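Local coordinates for microcin B17-processing protein McbB (Escherichia coli, PDB 6GRI) that serves as a subunit of the McbBCD microcin synthetase, which processes the inactive microcin B17 precursor McbA into the active peptide antibiotic, at the interface of chains A and B and the interface of chains A and C. Numbering follows the deposited sequence. Chains: chain A, Microcin B17-processing protein McbB; chain B, Microcin B17-processing protein McbD; chain C, Microcin B17-processing protein McbC.

Chain A bridges the other two subunits: contact 1 joins it to McbD, while contacts 2 and 3 join it to McbC. The centres of their C-alpha atoms lie about 17 Å apart for contacts 1 and 3, 28 Å for contacts 2 and 3, and 32 Å for contacts 1 and 2. The three share no residue, but A:Ile285 of contact 3 and A:Gln288 of contact 1 belong to the same C-terminal stretch, so that segment meets both partners. Helix 17-27 and the short helical turn 36-41 of chain C dock at separate points, which should fix the orientation of McbC on McbB.

Contact 1: the interface of chains A and B. Residues chain A 288-291, 294; chain B 18, 21, 28, 45-48, 51.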
ATOM      1  N   GLN A 288      -5.154 -10.800 -12.632  1.00 53.07           N
ATOM      2  CA  GLN A 288      -4.752 -12.163 -12.978  1.00 57.78           C
ATOM      3  C   GLN A 288      -5.729 -12.874 -13.937  1.00 57.85           C
ATOM      4  O   GLN A 288      -5.296 -13.565 -14.865  1.00 56.97           O
ATOM      5  CB  GLN A 288      -4.505 -12.984 -11.702  1.00 60.88           C
ATOM      6  CG  GLN A 288      -5.728 -13.199 -10.823  1.00 67.14           C
ATOM      7  CD  GLN A 288      -5.396 -13.350  -9.340  1.00 75.46           C
ATOM      8  OE1 GLN A 288      -4.244 -13.612  -8.951  1.00 79.41           O
ATOM      9  NE2 GLN A 288      -6.415 -13.194  -8.501  1.00 79.16           N
ATOM     10  N   ALA A 289      -7.028 -12.655 -13.737  1.00 55.57           N
ATOM     11  CA  ALA A 289      -8.069 -13.287 -14.547  1.00 57.69           C
ATOM     12  C   ALA A 289      -8.347 -12.616 -15.900  1.00 59.02           C
ATOM     13  O   ALA A 289      -8.891 -13.252 -16.797  1.00 66.22           O
ATOM     14  CB  ALA A 289      -9.365 -13.405 -13.750  1.00 58.11           C
ATOM     15  N   CYS A 290      -7.989 -11.349 -16.060  1.00 61.14           N
ATOM     16  CA  CYS A 290      -8.228 -10.630 -17.326  1.00 58.52           C
ATOM     17  C   CYS A 290      -7.422 -11.188 -18.478  1.00 59.10           C
ATOM     18  O   CYS A 290      -6.345 -11.734 -18.281  1.00 67.06           O
ATOM     19  CB  CYS A 290      -7.854  -9.173 -17.162  1.00 57.15           C
ATOM     20  SG  CYS A 290      -8.478  -8.090 -18.446  1.00 57.25           S
ATOM     21  N   SER A 291      -7.928 -11.020 -19.687  1.00 64.17           N
ATOM     22  CA  SER A 291      -7.279 -11.580 -20.885  1.00 71.43           C
ATOM     23  C   SER A 291      -6.583 -10.542 -21.787  1.00 69.23           C
ATOM     24  O   SER A 291      -5.996 -10.914 -22.805  1.00 73.81           O
ATOM     25  CB  SER A 291      -8.314 -12.358 -21.688  1.00 75.88           C
ATOM     26  OG  SER A 291      -9.498 -11.583 -21.843  1.00 83.67           O
ATOM     27  N   GLU A 294      -3.165 -11.576 -23.160  1.00 68.31           N
ATOM     28  CA  GLU A 294      -3.134 -12.731 -24.040  1.00 73.73           C
ATOM     29  C   GLU A 294      -3.573 -12.387 -25.456  1.00 75.80           C
ATOM     30  O   GLU A 294      -3.244 -13.115 -26.395  1.00 75.57           O
ATOM     31  CB  GLU A 294      -4.005 -13.853 -23.479  1.00 78.00           C
ATOM     32  CG  GLU A 294      -3.488 -14.412 -22.159  1.00 80.97           C
ATOM     33  CD  GLU A 294      -4.488 -15.315 -21.467  1.00 88.29           C
ATOM     34  OE1 GLU A 294      -5.694 -14.958 -21.410  1.00 97.01           O
ATOM     35  OE2 GLU A 294      -4.059 -16.378 -20.962  1.00 90.90           O
TER
ATOM     36  N   MET B  18      -4.045 -20.881 -10.515  1.00 58.99           N
ATOM     37  CA  MET B  18      -3.738 -20.589 -11.894  1.00 60.18           C
ATOM     38  C   MET B  18      -2.230 -20.590 -11.974  1.00 56.56           C
ATOM     39  O   MET B  18      -1.570 -20.004 -11.136  1.00 61.97           O
ATOM     40  CB  MET B  18      -4.298 -19.222 -12.275  1.00 68.80           C
ATOM     41  CG  MET B  18      -3.755 -18.646 -13.571  1.00 76.32           C
ATOM     42  SD  MET B  18      -4.908 -17.492 -14.326  1.00 90.48           S
ATOM     43  CE  MET B  18      -5.039 -16.200 -13.096  1.00 94.25           C
ATOM     44  N   LYS B  21       3.293 -18.185 -15.905  1.00 55.31           N
ATOM     45  CA  LYS B  21       4.057 -18.540 -17.104  1.00 57.69           C
ATOM     46  C   LYS B  21       4.852 -17.354 -17.669  1.00 57.45           C
ATOM     47  O   LYS B  21       4.366 -16.229 -17.670  1.00 63.24           O
ATOM     48  CB  LYS B  21       3.106 -19.087 -18.164  1.00 55.83           C
ATOM     49  CG  LYS B  21       1.898 -18.202 -18.421  1.00 55.77           C
ATOM     50  CD  LYS B  21       1.314 -18.442 -19.804  1.00 58.14           C
ATOM     51  CE  LYS B  21       0.560 -17.231 -20.325  1.00 62.36           C
ATOM     52  NZ  LYS B  21      -0.880 -17.234 -19.933  1.00 63.63           N
ATOM     53  N   THR B  28      -2.845 -20.450 -20.508  1.00 56.98           N
ATOM     54  CA  THR B  28      -2.967 -20.492 -19.068  1.00 56.37           C
ATOM     55  C   THR B  28      -3.434 -21.895 -18.686  1.00 58.51           C
ATOM     56  O   THR B  28      -4.343 -22.427 -19.302  1.00 59.79           O
ATOM     57  CB  THR B  28      -4.006 -19.470 -18.574  1.00 57.50           C
ATOM     58  OG1 THR B  28      -3.555 -18.139 -18.853  1.00 57.47           O
ATOM     59  CG2 THR B  28      -4.253 -19.611 -17.088  1.00 59.18           C
ATOM     60  N   GLY B  45      -6.085 -22.943 -21.700  1.00 60.76           N
ATOM     61  CA  GLY B  45      -6.519 -22.095 -22.808  1.00 63.19           C
ATOM     62  C   GLY B  45      -6.462 -20.630 -22.444  1.00 65.59           C
ATOM     63  O   GLY B  45      -5.530 -20.192 -21.773  1.00 70.07           O
ATOM     64  N   GLU B  46      -7.461 -19.868 -22.894  1.00 68.53           N
ATOM     65  CA  GLU B  46      -7.638 -18.475 -22.463  1.00 72.10           C
ATOM     66  C   GLU B  46      -7.861 -18.447 -20.953  1.00 65.32           C
ATOM     67  O   GLU B  46      -8.484 -19.346 -20.402  1.00 65.18           O
ATOM     68  CB  GLU B  46      -8.810 -17.814 -23.217  1.00 79.09           C
ATOM     69  CG  GLU B  46      -9.025 -16.325 -22.916  1.00 89.62           C
ATOM     70  CD  GLU B  46      -9.871 -16.036 -21.670  1.00 96.87           C
ATOM     71  OE1 GLU B  46     -10.708 -16.883 -21.272  1.00101.33           O
ATOM     72  OE2 GLU B  46      -9.697 -14.948 -21.071  1.00 90.38           O
ATOM     73  N   THR B  47      -7.360 -17.405 -20.300  1.00 63.60           N
ATOM     74  CA  THR B  47      -7.280 -17.351 -18.829  1.00 62.01           C
ATOM     75  C   THR B  47      -8.596 -17.672 -18.091  1.00 59.46           C
ATOM     76  O   THR B  47      -8.627 -18.581 -17.254  1.00 57.43           O
ATOM     77  CB  THR B  47      -6.660 -16.005 -18.364  1.00 62.37           C
ATOM     78  OG1 THR B  47      -5.261 -16.025 -18.653  1.00 62.48           O
ATOM     79  CG2 THR B  47      -6.815 -15.781 -16.870  1.00 62.42           C
ATOM     80  N   LEU B  48      -9.662 -16.930 -18.378  1.00 59.25           N
ATOM     81  CA  LEU B  48     -10.948 -17.159 -17.717  1.00 58.42           C
ATOM     82  C   LEU B  48     -11.502 -18.539 -18.012  1.00 58.17           C
ATOM     83  O   LEU B  48     -12.061 -19.165 -17.118  1.00 60.63           O
ATOM     84  CB  LEU B  48     -11.986 -16.117 -18.115  1.00 58.53           C
ATOM     85  CG  LEU B  48     -13.395 -16.282 -17.534  1.00 55.71           C
ATOM     86  CD1 LEU B  48     -13.394 -16.140 -16.019  1.00 58.49           C
ATOM     87  CD2 LEU B  48     -14.310 -15.258 -18.165  1.00 56.34           C
ATOM     88  N   ILE B  51      -9.764 -21.170 -15.941  1.00 51.24           N
ATOM     89  CA  ILE B  51     -10.324 -21.202 -14.589  1.00 53.36           C
ATOM     90  C   ILE B  51     -11.695 -21.883 -14.564  1.00 55.87           C
ATOM     91  O   ILE B  51     -11.946 -22.737 -13.715  1.00 59.73           O
ATOM     92  CB  ILE B  51     -10.411 -19.785 -13.980  1.00 54.07           C
ATOM     93  CG1 ILE B  51      -8.994 -19.244 -13.735  1.00 53.37           C
ATOM     94  CG2 ILE B  51     -11.209 -19.786 -12.671  1.00 54.74           C
ATOM     95  CD1 ILE B  51      -8.899 -17.738 -13.798  1.00 53.56           C
TER
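Three groups of chain B gather round OE2, a carboxylate oxygen of A:Glu294: two threonine hydroxyls donate hydrogen bonds to it and a lysine forms a salt bridge. The hydroxyl OG1 of B:Thr28 reaches the syn lone pair of A:Glu294 OE2 at 2.8 Å. B:Thr47 OG1 comes instead from above the carboxylate plane, 2.6 Å from A:Glu294 OE2, and the two hydroxyls also bond to each other. The side-chain amine NZ of B:Lys21 stands 3.4 Å from A:Glu294 OE2 and may help hold the carboxylate ionised. OE1 of A:Glu294 takes the backbone N-H of B:Thr47 on its syn side, 3.2 Å away and 158° at the hydrogen. B:Thr47 opens helix 47-66, so the acid caps the helix N-terminus, whose dipole would also favour negative charge, though the nearby B:Glu46 carboxylate would probably offset part of this. The extended A:Glu294 chain, with CG anti to the carbonyl carbon (chi1 -65°), crosses both threonines at about a right angle. On the apolar side, methyl CG2 of B:Thr47 packs against CA of A:Ala289 and CE of B:Met18 touches CB of A:Gln288. Together they clamp the C-terminal tail of McbB onto the YcaO-family protein McbD within the synthetase.

Contact 2: the interface of chains A and C. Residues chain A 95, 251-255, 257, 260, 266-267; chain C 38, 41.
An arginine side chain from McbC, a protein of the nitroreductase family, enters the C-terminal end of McbB helix 236-254 and binds the backbone carbonyls of its last turn and just beyond it. NH2 of C:Arg41 meets O of A:Gly255 at 2.6 Å, nearly straight (157° at the hydrogen), in the guanidinium plane and on a lone pair of the carbonyl. NH1 of the same arginine bonds to O of A:Glu252 at 2.5 Å, but from above that carbonyl's plane, and adds weak bonds to the carbonyls of A:Gln251 and A:Gly255. Over one face of the guanidinium sits the carbonyl oxygen of A:Leu253. The positive group would suit the partial negative charge at this helix end. CG lies in the crowded position between backbone N and carbonyl carbon (chi1 64°), and with an extended chi2 this lays CD of C:Arg41 against CZ of A:Phe266, 3.6 Å away; a bend at chi3 then turns the guanidinium to the carbonyls.

A:Phe266 turns its CE2 corner onto C:Phe38, over the centre of that ring and 3.3 Å above its plane. The two rings meet edge to face, their planes 59° apart. With CG anti to the backbone N, A:Phe266 projects between both McbC residues. Further out, CH2 of A:Trp95 approaches CZ of C:Phe38 at 4.0 Å, and CE of A:Met267 lies at the edge of the indole, in its plane.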
ATOM      1  N   TRP A  95      -0.438   9.494 -30.715  1.00 74.18           N
ATOM      2  CA  TRP A  95      -1.784   9.405 -31.257  1.00 69.32           C
ATOM      3  C   TRP A  95      -2.130  10.631 -32.103  1.00 70.63           C
ATOM      4  O   TRP A  95      -2.298  11.737 -31.586  1.00 69.73           O
ATOM      5  CB  TRP A  95      -2.785   9.196 -30.127  1.00 66.35           C
ATOM      6  CG  TRP A  95      -2.400   8.052 -29.236  1.00 65.23           C
ATOM      7  CD1 TRP A  95      -2.297   6.739 -29.585  1.00 62.53           C
ATOM      8  CD2 TRP A  95      -2.034   8.130 -27.855  1.00 61.97           C
ATOM      9  NE1 TRP A  95      -1.904   5.990 -28.502  1.00 59.00           N
ATOM     10  CE2 TRP A  95      -1.738   6.820 -27.427  1.00 59.05           C
ATOM     11  CE3 TRP A  95      -1.940   9.178 -26.936  1.00 60.47           C
ATOM     12  CZ2 TRP A  95      -1.347   6.531 -26.121  1.00 61.21           C
ATOM     13  CZ3 TRP A  95      -1.555   8.894 -25.630  1.00 61.54           C
ATOM     14  CH2 TRP A  95      -1.259   7.582 -25.236  1.00 61.56           C
ATOM     15  N   GLN A 251      -5.505  16.728 -22.573  1.00 61.32           N
ATOM     16  CA  GLN A 251      -4.476  17.745 -22.772  1.00 63.32           C
ATOM     17  C   GLN A 251      -3.085  17.273 -22.356  1.00 61.92           C
ATOM     18  O   GLN A 251      -2.110  17.546 -23.058  1.00 63.49           O
ATOM     19  CB  GLN A 251      -4.845  19.028 -22.032  1.00 65.12           C
ATOM     20  CG  GLN A 251      -3.902  20.185 -22.313  1.00 65.37           C
ATOM     21  CD  GLN A 251      -4.376  21.483 -21.708  1.00 67.02           C
ATOM     22  OE1 GLN A 251      -5.496  21.573 -21.204  1.00 69.26           O
ATOM     23  NE2 GLN A 251      -3.518  22.501 -21.747  1.00 63.43           N
ATOM     24  N   GLU A 252      -2.995  16.592 -21.213  1.00 62.02           N
ATOM     25  CA  GLU A 252      -1.746  15.942 -20.787  1.00 64.08           C
ATOM     26  C   GLU A 252      -1.249  14.968 -21.835  1.00 62.63           C
ATOM     27  O   GLU A 252      -0.081  14.974 -22.187  1.00 60.93           O
ATOM     28  CB  GLU A 252      -1.942  15.171 -19.488  1.00 65.27           C
ATOM     29  CG  GLU A 252      -2.056  16.052 -18.265  1.00 68.11           C
ATOM     30  CD  GLU A 252      -2.619  15.321 -17.061  1.00 72.81           C
ATOM     31  OE1 GLU A 252      -2.571  14.070 -17.017  1.00 71.49           O
ATOM     32  OE2 GLU A 252      -3.114  16.013 -16.147  1.00 83.91           O
ATOM     33  N   LEU A 253      -2.155  14.135 -22.328  1.00 65.89           N
ATOM     34  CA  LEU A 253      -1.799  13.044 -23.224  1.00 64.88           C
ATOM     35  C   LEU A 253      -1.498  13.524 -24.627  1.00 60.53           C
ATOM     36  O   LEU A 253      -0.484  13.128 -25.191  1.00 62.12           O
ATOM     37  CB  LEU A 253      -2.905  11.979 -23.251  1.00 65.32           C
ATOM     38  CG  LEU A 253      -3.049  11.201 -21.934  1.00 64.03           C
ATOM     39  CD1 LEU A 253      -4.416  10.537 -21.819  1.00 62.39           C
ATOM     40  CD2 LEU A 253      -1.937  10.169 -21.773  1.00 61.82           C
ATOM     41  N   THR A 254      -2.367  14.366 -25.182  1.00 60.22           N
ATOM     42  CA  THR A 254      -2.307  14.712 -26.624  1.00 62.11           C
ATOM     43  C   THR A 254      -2.299  16.197 -26.957  1.00 59.60           C
ATOM     44  O   THR A 254      -2.329  16.550 -28.141  1.00 65.21           O
ATOM     45  CB  THR A 254      -3.504  14.101 -27.396  1.00 59.60           C
ATOM     46  OG1 THR A 254      -4.719  14.745 -26.989  1.00 59.04           O
ATOM     47  CG2 THR A 254      -3.607  12.611 -27.141  1.00 60.08           C
ATOM     48  N   GLY A 255      -2.252  17.058 -25.947  1.00 56.31           N
ATOM     49  CA  GLY A 255      -2.517  18.479 -26.146  1.00 60.01           C
ATOM     50  C   GLY A 255      -1.353  19.375 -25.790  1.00 62.58           C
ATOM     51  O   GLY A 255      -0.214  18.906 -25.648  1.00 62.14           O
ATOM     52  N   SER A 257       0.928  20.791 -23.538  1.00 65.23           N
ATOM     53  CA  SER A 257       1.461  20.542 -22.210  1.00 63.80           C
ATOM     54  C   SER A 257       1.632  21.868 -21.523  1.00 61.79           C
ATOM     55  O   SER A 257       2.230  22.770 -22.086  1.00 67.90           O
ATOM     56  CB  SER A 257       2.823  19.845 -22.291  1.00 66.37           C
ATOM     57  OG  SER A 257       3.351  19.610 -20.998  1.00 68.29           O
ATOM     58  N   LYS A 260       4.592  19.405 -17.159  1.00 60.01           N
ATOM     59  CA  LYS A 260       5.035  18.039 -17.462  1.00 57.82           C
ATOM     60  C   LYS A 260       4.625  17.083 -16.343  1.00 54.98           C
ATOM     61  O   LYS A 260       4.640  17.456 -15.184  1.00 55.76           O
ATOM     62  CB  LYS A 260       6.558  17.965 -17.632  1.00 60.40           C
ATOM     63  CG  LYS A 260       7.111  18.561 -18.920  1.00 62.60           C
ATOM     64  CD  LYS A 260       8.639  18.507 -18.912  1.00 66.12           C
ATOM     65  CE  LYS A 260       9.224  18.414 -20.311  1.00 67.60           C
ATOM     66  NZ  LYS A 260       8.864  19.607 -21.128  1.00 71.93           N
ATOM     67  N   PHE A 266       2.268   8.849 -15.788  1.00 53.84           N
ATOM     68  CA  PHE A 266       1.778   9.521 -16.985  1.00 52.14           C
ATOM     69  C   PHE A 266       0.592   8.777 -17.586  1.00 51.65           C
ATOM     70  O   PHE A 266      -0.369   9.396 -18.030  1.00 52.22           O
ATOM     71  CB  PHE A 266       2.916   9.673 -17.993  1.00 53.31           C
ATOM     72  CG  PHE A 266       2.508  10.334 -19.269  1.00 58.22           C
ATOM     73  CD1 PHE A 266       2.059  11.649 -19.270  1.00 59.15           C
ATOM     74  CD2 PHE A 266       2.571   9.645 -20.481  1.00 60.27           C
ATOM     75  CE1 PHE A 266       1.676  12.261 -20.455  1.00 59.37           C
ATOM     76  CE2 PHE A 266       2.192  10.257 -21.665  1.00 57.29           C
ATOM     77  CZ  PHE A 266       1.742  11.564 -21.652  1.00 57.40           C
ATOM     78  N   MET A 267       0.672   7.452 -17.568  1.00 55.80           N
ATOM     79  CA  MET A 267      -0.328   6.557 -18.155  1.00 57.55           C
ATOM     80  C   MET A 267      -1.441   6.151 -17.181  1.00 58.89           C
ATOM     81  O   MET A 267      -2.398   5.465 -17.582  1.00 55.66           O
ATOM     82  CB  MET A 267       0.354   5.250 -18.576  1.00 62.08           C
ATOM     83  CG  MET A 267       1.486   5.381 -19.571  1.00 63.00           C
ATOM     84  SD  MET A 267       0.949   4.932 -21.219  1.00 68.81           S
ATOM     85  CE  MET A 267      -0.003   6.386 -21.635  1.00 68.52           C
TER
ATOM     86  N   PHE C  38       6.577  11.190 -25.795  1.00 69.43           N
ATOM     87  CA  PHE C  38       6.257  11.810 -24.511  1.00 70.98           C
ATOM     88  C   PHE C  38       7.385  12.687 -23.934  1.00 69.00           C
ATOM     89  O   PHE C  38       7.229  13.237 -22.848  1.00 67.36           O
ATOM     90  CB  PHE C  38       5.886  10.727 -23.488  1.00 69.41           C
ATOM     91  CG  PHE C  38       4.776   9.801 -23.926  1.00 67.49           C
ATOM     92  CD1 PHE C  38       3.730  10.235 -24.733  1.00 68.52           C
ATOM     93  CD2 PHE C  38       4.755   8.486 -23.473  1.00 66.65           C
ATOM     94  CE1 PHE C  38       2.713   9.364 -25.102  1.00 69.01           C
ATOM     95  CE2 PHE C  38       3.740   7.616 -23.841  1.00 65.98           C
ATOM     96  CZ  PHE C  38       2.720   8.052 -24.660  1.00 66.60           C
ATOM     97  N   ARG C  41       6.454  16.166 -22.933  1.00 60.74           N
ATOM     98  CA  ARG C  41       5.339  16.252 -21.972  1.00 60.08           C
ATOM     99  C   ARG C  41       5.525  15.415 -20.686  1.00 58.07           C
ATOM    100  O   ARG C  41       4.596  15.268 -19.893  1.00 56.57           O
ATOM    101  CB  ARG C  41       4.018  15.918 -22.669  1.00 60.77           C
ATOM    102  CG  ARG C  41       3.900  14.498 -23.192  1.00 60.84           C
ATOM    103  CD  ARG C  41       2.545  14.251 -23.863  1.00 62.23           C
ATOM    104  NE  ARG C  41       2.272  15.124 -25.021  1.00 62.35           N
ATOM    105  CZ  ARG C  41       1.437  16.172 -25.051  1.00 64.83           C
ATOM    106  NH1 ARG C  41       0.733  16.575 -23.991  1.00 65.44           N
ATOM    107  NH2 ARG C  41       1.304  16.847 -26.181  1.00 68.75           N
TER

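Contact 3: the interface of chains A and C. Residues chain A 199, 209-211, 285; chain C 18, 21-22, 25.
Two arginines of McbB lie stacked face over face and both point at one aspartate of McbC. A:Arg210 and C:Asp25 meet tip to tip, guanidinium and carboxylate nearly coplanar at 17°, in a side-on salt bridge that uses two nitrogens and both oxygens. NE of A:Arg210 donates to the syn lone pair of C:Asp25 OD2 at 2.6 Å, and its NH2 donates to the syn lone pair of OD1 at 3.1 Å. This pairing should restrict rotation of the guanidinium. A:Arg199, from helix 193-204, comes in tip to tip as well, its NH2 3.3 Å from C:Asp25 OD2. A:Arg210 NE lies over the centre of the A:Arg199 guanidinium, so two like charges share the aspartate, which probably offsets their repulsion. The other face of the A:Arg210 guanidinium rests on the methyl CB of C:Ala21.

A bend at chi2 (61°), with CG anti to the backbone N, sends the A:Arg210 chain along helix 17-27 of chain C, where its CG packs 3.6 Å from C:Ala21 CB and it slides past C:Ile22 in the opposite direction. A:Ile285 crosses C:Asp25 at about a right angle, CD1 touching the OD1 side. Two turns earlier on the helix, C:Glu18 bends at chi2 (89°) to reach backbone rather than side chain: its OE1 accepts the N-H of A:Arg210 through the syn lone pair, at 2.8 Å.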
ATOM      1  N   ARG A 199      -9.754  -3.818  -9.665  1.00 56.88           N
ATOM      2  CA  ARG A 199      -9.030  -3.119  -8.594  1.00 54.42           C
ATOM      3  C   ARG A 199     -10.000  -2.375  -7.676  1.00 52.83           C
ATOM      4  O   ARG A 199      -9.909  -2.491  -6.452  1.00 55.82           O
ATOM      5  CB  ARG A 199      -7.999  -2.133  -9.166  1.00 55.00           C
ATOM      6  CG  ARG A 199      -7.026  -1.550  -8.154  1.00 54.65           C
ATOM      7  CD  ARG A 199      -5.969  -2.562  -7.754  1.00 58.97           C
ATOM      8  NE  ARG A 199      -5.183  -2.134  -6.592  1.00 65.84           N
ATOM      9  CZ  ARG A 199      -5.614  -2.102  -5.325  1.00 66.78           C
ATOM     10  NH1 ARG A 199      -6.860  -2.458  -4.990  1.00 71.85           N
ATOM     11  NH2 ARG A 199      -4.787  -1.701  -4.372  1.00 64.91           N
ATOM     12  N   ARG A 209      -8.543  -6.989   3.379  1.00 90.53           N
ATOM     13  CA  ARG A 209      -7.584  -7.843   2.668  1.00 85.46           C
ATOM     14  C   ARG A 209      -7.500  -7.389   1.204  1.00 81.39           C
ATOM     15  O   ARG A 209      -8.525  -7.120   0.571  1.00 81.47           O
ATOM     16  CB  ARG A 209      -8.009  -9.318   2.751  1.00 80.09           C
ATOM     17  N   ARG A 210      -6.279  -7.296   0.682  1.00 81.35           N
ATOM     18  CA  ARG A 210      -6.019  -6.792  -0.679  1.00 78.44           C
ATOM     19  C   ARG A 210      -6.511  -7.748  -1.779  1.00 83.67           C
ATOM     20  O   ARG A 210      -7.206  -7.332  -2.721  1.00 82.55           O
ATOM     21  CB  ARG A 210      -4.515  -6.508  -0.850  1.00 74.44           C
ATOM     22  CG  ARG A 210      -4.033  -6.268  -2.277  1.00 69.81           C
ATOM     23  CD  ARG A 210      -4.698  -5.073  -2.904  1.00 67.08           C
ATOM     24  NE  ARG A 210      -4.299  -4.937  -4.296  1.00 66.44           N
ATOM     25  CZ  ARG A 210      -4.869  -5.555  -5.326  1.00 64.83           C
ATOM     26  NH1 ARG A 210      -5.898  -6.376  -5.150  1.00 67.35           N
ATOM     27  NH2 ARG A 210      -4.401  -5.338  -6.551  1.00 62.80           N
ATOM     28  N   ASN A 211      -6.110  -9.011  -1.667  1.00 84.68           N
ATOM     29  CA  ASN A 211      -6.550 -10.057  -2.583  1.00 89.59           C
ATOM     30  C   ASN A 211      -8.028 -10.369  -2.329  1.00 95.96           C
ATOM     31  O   ASN A 211      -8.399 -10.725  -1.210  1.00 98.69           O
ATOM     32  CB  ASN A 211      -5.678 -11.310  -2.420  1.00 94.58           C
ATOM     33  CG  ASN A 211      -6.423 -12.592  -2.724  1.00 94.82           C
ATOM     34  OD1 ASN A 211      -6.377 -13.100  -3.846  1.00 98.54           O
ATOM     35  ND2 ASN A 211      -7.124 -13.118  -1.723  1.00 95.67           N
ATOM     36  N   ILE A 285      -2.276  -2.627 -11.525  1.00 46.46           N
ATOM     37  CA  ILE A 285      -1.721  -3.858 -12.105  1.00 48.42           C
ATOM     38  C   ILE A 285      -2.720  -4.633 -12.986  1.00 51.14           C
ATOM     39  O   ILE A 285      -3.939  -4.472 -12.875  1.00 53.76           O
ATOM     40  CB  ILE A 285      -1.159  -4.811 -11.034  1.00 48.37           C
ATOM     41  CG1 ILE A 285      -2.259  -5.517 -10.222  1.00 46.06           C
ATOM     42  CG2 ILE A 285      -0.202  -4.061 -10.107  1.00 52.39           C
ATOM     43  CD1 ILE A 285      -1.713  -6.456  -9.157  1.00 45.51           C
TER
ATOM     44  N   GLU C  18      -2.215 -12.523  -1.050  1.00 49.13           N
ATOM     45  CA  GLU C  18      -2.140 -11.194  -0.420  1.00 48.81           C
ATOM     46  C   GLU C  18      -0.741 -10.627  -0.628  1.00 46.02           C
ATOM     47  O   GLU C  18      -0.598  -9.470  -1.018  1.00 47.01           O
ATOM     48  CB  GLU C  18      -2.460 -11.258   1.076  1.00 55.48           C
ATOM     49  CG  GLU C  18      -2.359  -9.941   1.864  1.00 62.83           C
ATOM     50  CD  GLU C  18      -3.642  -9.113   1.906  1.00 70.93           C
ATOM     51  OE1 GLU C  18      -4.673  -9.489   1.295  1.00 80.06           O
ATOM     52  OE2 GLU C  18      -3.617  -8.056   2.569  1.00 74.56           O
ATOM     53  N   ALA C  21      -0.170  -9.718  -4.569  1.00 42.96           N
ATOM     54  CA  ALA C  21      -0.881  -8.493  -4.934  1.00 42.88           C
ATOM     55  C   ALA C  21      -0.191  -7.218  -4.422  1.00 46.05           C
ATOM     56  O   ALA C  21      -0.031  -6.265  -5.171  1.00 48.46           O
ATOM     57  CB  ALA C  21      -2.302  -8.551  -4.407  1.00 42.35           C
ATOM     58  N   ILE C  22       0.200  -7.221  -3.147  1.00 46.05           N
ATOM     59  CA  ILE C  22       0.839  -6.068  -2.489  1.00 45.89           C
ATOM     60  C   ILE C  22       2.238  -5.724  -3.061  1.00 46.39           C
ATOM     61  O   ILE C  22       2.578  -4.548  -3.206  1.00 48.41           O
ATOM     62  CB  ILE C  22       0.860  -6.290  -0.948  1.00 44.98           C
ATOM     63  CG1 ILE C  22      -0.534  -6.005  -0.385  1.00 42.19           C
ATOM     64  CG2 ILE C  22       1.883  -5.411  -0.246  1.00 45.72           C
ATOM     65  CD1 ILE C  22      -0.784  -6.611   0.975  1.00 43.68           C
ATOM     66  N   ASP C  25       1.463  -4.295  -6.732  1.00 47.19           N
ATOM     67  CA  ASP C  25       0.958  -2.905  -6.532  1.00 46.21           C
ATOM     68  C   ASP C  25       2.062  -1.901  -6.255  1.00 45.99           C
ATOM     69  O   ASP C  25       1.953  -0.746  -6.664  1.00 45.12           O
ATOM     70  CB  ASP C  25       0.018  -2.794  -5.341  1.00 45.68           C
ATOM     71  CG  ASP C  25      -1.278  -3.543  -5.523  1.00 55.62           C
ATOM     72  OD1 ASP C  25      -1.534  -4.100  -6.616  1.00 63.88           O
ATOM     73  OD2 ASP C  25      -2.056  -3.579  -4.538  1.00 61.61           O
TER